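Local coordinates for citrate synthase (Pyrobaculum aerophilum, PDB 2IBP), which probably catalyses the condensation of oxaloacetate with acetyl-CoA and the hydrolysis that releases citrate and CoA, a step of the tricarboxylic acid cycle, at residues Y90-H94 and T160-Y164; A184-L188 and A200-D205. One frame throughout, in Å; residues are numbered along the deposited sequence.

Contact 1. Residues Y90-H94 and T160-Y164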
loop_
_atom_site.group_PDB
_atom_site.type_symbol
_atom_site.label_atom_id
_atom_site.label_comp_id
_atom_site.label_asym_id
_atom_site.label_seq_id
_atom_site.Cartn_x
_atom_site.Cartn_y
_atom_site.Cartn_z
ATOM N N TYR A 90 -23.751 -4.720 7.877
ATOM C CA TYR A 90 -22.570 -4.724 7.024
ATOM C C TYR A 90 -21.662 -5.925 7.174
ATOM O O TYR A 90 -20.785 -6.129 6.339
ATOM C CB TYR A 90 -21.709 -3.493 7.285
ATOM C CG TYR A 90 -22.385 -2.177 7.055
ATOM C CD1 TYR A 90 -23.288 -2.010 6.020
ATOM C CD2 TYR A 90 -21.980 -1.062 7.758
ATOM C CE1 TYR A 90 -23.882 -0.777 5.805
ATOM C CE2 TYR A 90 -22.528 0.168 7.529
ATOM C CZ TYR A 90 -23.470 0.309 6.550
ATOM O OH TYR A 90 -24.026 1.546 6.354
ATOM N N ARG A 91 -21.842 -6.723 8.219
ATOM C CA ARG A 91 -20.928 -7.842 8.459
ATOM C C ARG A 91 -20.795 -8.815 7.307
ATOM O O ARG A 91 -19.708 -9.344 7.064
ATOM C CB ARG A 91 -21.346 -8.634 9.694
ATOM C CG ARG A 91 -21.223 -7.879 10.960
ATOM C CD ARG A 91 -21.761 -8.719 12.086
ATOM N NE ARG A 91 -21.665 -8.027 13.359
ATOM C CZ ARG A 91 -22.213 -8.466 14.488
ATOM N NH1 ARG A 91 -22.973 -9.550 14.480
ATOM N NH2 ARG A 91 -22.047 -7.791 15.602
ATOM N N GLU A 92 -21.891 -9.128 6.636
ATOM C CA GLU A 92 -21.859 -10.135 5.582
ATOM C C GLU A 92 -21.103 -9.621 4.369
ATOM O O GLU A 92 -21.114 -8.420 4.090
ATOM C CB GLU A 92 -23.266 -10.561 5.184
ATOM C CG GLU A 92 -23.335 -11.697 4.178
ATOM C CD GLU A 92 -22.630 -12.971 4.620
ATOM O OE1 GLU A 92 -23.321 -13.901 5.086
ATOM O OE2 GLU A 92 -21.385 -13.035 4.551
ATOM N N LEU A 93 -20.407 -10.532 3.700
ATOM C CA LEU A 93 -19.617 -10.184 2.548
ATOM C C LEU A 93 -20.388 -10.467 1.272
ATOM O O LEU A 93 -21.295 -11.306 1.230
ATOM C CB LEU A 93 -18.314 -10.992 2.551
ATOM C CG LEU A 93 -17.474 -10.852 3.811
ATOM C CD1 LEU A 93 -16.282 -11.841 3.774
ATOM C CD2 LEU A 93 -17.024 -9.404 4.006
ATOM N N HIS A 94 -19.971 -9.782 0.210
ATOM C CA HIS A 94 -20.513 -9.979 -1.127
ATOM C C HIS A 94 -20.111 -11.379 -1.601
ATOM O O HIS A 94 -19.001 -11.856 -1.301
ATOM C CB HIS A 94 -19.906 -8.933 -2.065
ATOM C CG HIS A 94 -20.528 -8.899 -3.428
ATOM N ND1 HIS A 94 -20.235 -9.824 -4.408
ATOM C CD2 HIS A 94 -21.398 -8.021 -3.986
ATOM C CE1 HIS A 94 -20.928 -9.540 -5.498
ATOM N NE2 HIS A 94 -21.645 -8.451 -5.269
ATOM N N THR A 160 -15.387 -10.952 9.452
ATOM C CA THR A 160 -16.028 -11.933 8.587
ATOM C C THR A 160 -15.002 -12.518 7.619
ATOM O O THR A 160 -14.970 -13.721 7.362
ATOM C CB THR A 160 -17.211 -11.305 7.838
ATOM O OG1 THR A 160 -17.989 -10.535 8.760
ATOM C CG2 THR A 160 -18.080 -12.382 7.202
ATOM N N ILE A 161 -14.190 -11.639 7.055
ATOM C CA ILE A 161 -13.152 -12.061 6.128
ATOM C C ILE A 161 -12.211 -13.048 6.828
ATOM O O ILE A 161 -11.933 -14.138 6.313
ATOM C CB ILE A 161 -12.357 -10.863 5.608
ATOM C CG1 ILE A 161 -13.244 -9.963 4.747
ATOM C CG2 ILE A 161 -11.158 -11.350 4.773
ATOM C CD1 ILE A 161 -12.548 -8.716 4.266
ATOM N N VAL A 162 -11.734 -12.671 8.000
ATOM C CA VAL A 162 -10.833 -13.513 8.776
ATOM C C VAL A 162 -11.449 -14.871 9.084
ATOM O O VAL A 162 -10.837 -15.920 8.851
ATOM C CB VAL A 162 -10.390 -12.789 10.053
ATOM C CG1 VAL A 162 -9.551 -13.714 10.952
ATOM C CG2 VAL A 162 -9.639 -11.492 9.705
ATOM N N ALA A 163 -12.651 -14.854 9.657
ATOM C CA ALA A 163 -13.335 -16.081 10.045
ATOM C C ALA A 163 -13.644 -16.988 8.856
ATOM O O ALA A 163 -13.445 -18.207 8.933
ATOM C CB ALA A 163 -14.616 -15.759 10.811
ATOM N N TYR A 164 -14.092 -16.409 7.733
ATOM C CA TYR A 164 -14.412 -17.217 6.561
ATOM C C TYR A 164 -13.158 -17.898 6.036
ATOM O O TYR A 164 -13.173 -19.069 5.704
ATOM C CB TYR A 164 -15.008 -16.362 5.457
ATOM C CG TYR A 164 -16.477 -16.033 5.610
ATOM C CD1 TYR A 164 -17.128 -16.189 6.822
ATOM C CD2 TYR A 164 -17.183 -15.444 4.563
ATOM C CE1 TYR A 164 -18.481 -15.884 6.960
ATOM C CE2 TYR A 164 -18.524 -15.100 4.705
ATOM C CZ TYR A 164 -19.161 -15.312 5.917
ATOM O OH TYR A 164 -20.488 -14.947 6.094
#
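Two hydrogen bonds tie segment 90-94, the end of helix 77-90 and the loop leading to helix 95-103, to the long helix 141-169. The hydroxyl OG1 of T160 donates to the carbonyl O of R91 at 2.7 Å, close to where the backbones come nearest (R91 CA to T160 CA, 6.4 Å). One helical turn on, Y164 OH donates to E92 OE2 at 2.6 Å. The same OE2 accepts the backbone N of L93 at 2.8 Å (N-H...O angle 151°), so OE2 bridges the loop's own backbone and the tyrosine hydroxyl, while OE1 of E92 forms a salt bridge with R176. The guanidinium of R91 leads away from the helix, its NH2 bonding to L181 O. Beside the polar pairs L93 points toward the helix: its CD1 lies 3.7 Å from I161 CG1 and 3.8 Å from Y164 CD2. With both E92 carboxylate oxygens and the R91 carbonyl supplied with donors, this loop can pack against a helix in a largely buried contact without leaving those acceptors unsatisfied.

Contact 2. Residues A184-L188 and A200-D205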
loop_
_atom_site.group_PDB
_atom_site.type_symbol
_atom_site.label_atom_id
_atom_site.label_comp_id
_atom_site.label_asym_id
_atom_site.label_seq_id
_atom_site.Cartn_x
_atom_site.Cartn_y
_atom_site.Cartn_z
ATOM N N ALA A 184 -17.245 -8.741 18.766
ATOM C CA ALA A 184 -16.239 -9.693 19.242
ATOM C C ALA A 184 -16.831 -11.102 19.390
ATOM O O ALA A 184 -16.257 -12.093 18.933
ATOM C CB ALA A 184 -15.668 -9.223 20.556
ATOM N N ALA A 185 -17.997 -11.206 20.023
ATOM C CA ALA A 185 -18.632 -12.519 20.187
ATOM C C ALA A 185 -18.934 -13.168 18.854
ATOM O O ALA A 185 -18.718 -14.367 18.648
ATOM C CB ALA A 185 -19.918 -12.414 21.011
ATOM N N ASN A 186 -19.432 -12.375 17.922
ATOM C CA ASN A 186 -19.763 -12.906 16.641
ATOM C C ASN A 186 -18.519 -13.438 15.930
ATOM O O ASN A 186 -18.582 -14.442 15.223
ATOM C CB ASN A 186 -20.411 -11.860 15.774
ATOM C CG ASN A 186 -20.793 -12.410 14.447
ATOM O OD1 ASN A 186 -21.644 -13.296 14.362
ATOM N ND2 ASN A 186 -20.131 -11.933 13.380
ATOM N N PHE A 187 -17.398 -12.747 16.094
ATOM C CA PHE A 187 -16.172 -13.237 15.467
ATOM C C PHE A 187 -15.850 -14.647 15.956
ATOM O O PHE A 187 -15.584 -15.545 15.168
ATOM C CB PHE A 187 -15.002 -12.314 15.755
ATOM C CG PHE A 187 -13.680 -12.892 15.345
ATOM C CD1 PHE A 187 -13.402 -13.131 14.016
ATOM C CD2 PHE A 187 -12.742 -13.240 16.303
ATOM C CE1 PHE A 187 -12.202 -13.694 13.635
ATOM C CE2 PHE A 187 -11.517 -13.784 15.919
ATOM C CZ PHE A 187 -11.261 -14.018 14.584
ATOM N N LEU A 188 -15.914 -14.852 17.262
ATOM C CA LEU A 188 -15.620 -16.182 17.802
ATOM C C LEU A 188 -16.637 -17.213 17.335
ATOM O O LEU A 188 -16.307 -18.363 17.075
ATOM C CB LEU A 188 -15.525 -16.159 19.322
ATOM C CG LEU A 188 -14.336 -15.390 19.892
ATOM C CD1 LEU A 188 -14.388 -15.387 21.415
ATOM C CD2 LEU A 188 -13.004 -15.952 19.368
ATOM N N ALA A 200 -14.198 -15.415 26.844
ATOM C CA ALA A 200 -13.459 -15.423 25.577
ATOM C C ALA A 200 -13.875 -14.204 24.743
ATOM O O ALA A 200 -13.022 -13.500 24.194
ATOM C CB ALA A 200 -13.692 -16.723 24.811
ATOM N N SER A 201 -15.179 -13.924 24.701
ATOM C CA SER A 201 -15.681 -12.751 23.965
ATOM C C SER A 201 -15.110 -11.471 24.543
ATOM O O SER A 201 -14.790 -10.536 23.812
ATOM C CB SER A 201 -17.210 -12.672 24.026
ATOM O OG SER A 201 -17.773 -13.794 23.393
ATOM N N ARG A 202 -15.095 -11.376 25.868
ATOM C CA ARG A 202 -14.511 -10.199 26.503
ATOM C C ARG A 202 -13.060 -10.000 26.080
ATOM O O ARG A 202 -12.609 -8.879 25.875
ATOM C CB ARG A 202 -14.614 -10.266 28.029
ATOM C CG ARG A 202 -14.012 -9.049 28.704
ATOM C CD ARG A 202 -14.395 -8.932 30.162
ATOM N NE ARG A 202 -13.790 -9.927 31.039
ATOM C CZ ARG A 202 -12.664 -9.755 31.733
ATOM N NH1 ARG A 202 -11.908 -8.665 31.584
ATOM N NH2 ARG A 202 -12.259 -10.707 32.555
ATOM N N GLY A 203 -12.310 -11.091 26.021
ATOM C CA GLY A 203 -10.926 -11.044 25.609
ATOM C C GLY A 203 -10.770 -10.484 24.212
ATOM O O GLY A 203 -9.935 -9.626 23.977
ATOM N N ILE A 204 -11.606 -10.959 23.296
ATOM C CA ILE A 204 -11.553 -10.459 21.920
ATOM C C ILE A 204 -11.948 -8.985 21.903
ATOM O O ILE A 204 -11.256 -8.151 21.314
ATOM C CB ILE A 204 -12.421 -11.290 20.957
ATOM C CG1 ILE A 204 -11.874 -12.722 20.859
ATOM C CG2 ILE A 204 -12.464 -10.634 19.556
ATOM C CD1 ILE A 204 -10.441 -12.824 20.333
ATOM N N ASP A 205 -13.037 -8.640 22.575
ATOM C CA ASP A 205 -13.483 -7.243 22.606
ATOM C C ASP A 205 -12.378 -6.344 23.171
ATOM O O ASP A 205 -12.080 -5.282 22.617
ATOM C CB ASP A 205 -14.732 -7.102 23.472
ATOM C CG ASP A 205 -15.476 -5.799 23.225
ATOM O OD1 ASP A 205 -15.616 -5.411 22.052
ATOM O OD2 ASP A 205 -16.041 -5.236 24.183
HETATM O O HOH W 1 -17.828 -6.536 20.607
#
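Segments 184-188 and 200-205, on helices 183-192 and 198-210, have axes at 115° between their N-to-C directions and 8.4 Å apart at closest approach. Alanine and serine at the crossing allow this closeness: A185 CA and S201 CA stand 4.8 Å apart, and the small A184 lets its CA come 5.0 Å from D205 CA. The A184 methyl points toward the other helix, its CB 3.4 Å from D205 N, whereas A185 CB projects sideways to within 3.5 Å of S201 OG. Larger side chains close one flank. L188, in the mt rotamer (chi1 -68°, chi2 177°), extends its CD1 to 3.7 Å from both A200 CB and I204 CG1. With chi1 at -64° (m), I204 sets CG2 3.6 Å from A184 CB and 4.2 Å from F187 CD2. With chi1 at 170° (t), F187 directs its ring into the interior, where I366 and M369 of helix 363-382 also touch it. At the other end, a water accepts from A184 N (2.9 Å) and donates to D205 OD1 (2.9 Å); D205 OD1 also takes the backbone N of Y62. R202 points away and makes a salt bridge with D308, a residue that binds magnesium in a crystal structure of this protein. Two consecutive helices, joined by a short loop and crossing steeply over alanine and serine, are a packed helix pair in keeping with the mainly alpha-helical citrate synthase fold.

Contact 1 closes before contact 2 opens, so the two follow in series along the chain, both in the helical body of citrate synthase and with centres about 15 Å apart. Helices 141-169 and 183-192, consecutive in the chain, link them: the former carries 160-164, the latter 184-188. The contacts also touch directly, since V162 CG1 lies 3.8 Å from F187 CE1 and R91 NH1 3.6 Å from N186 CG. Packing therefore runs continuously from the loop 90-94 through two helices to helix 198-210. The centres of contacts 1 and 2 lie about 18 and 17 Å from the chain centre. Since the other subunit touches neither, both are packing within one subunit.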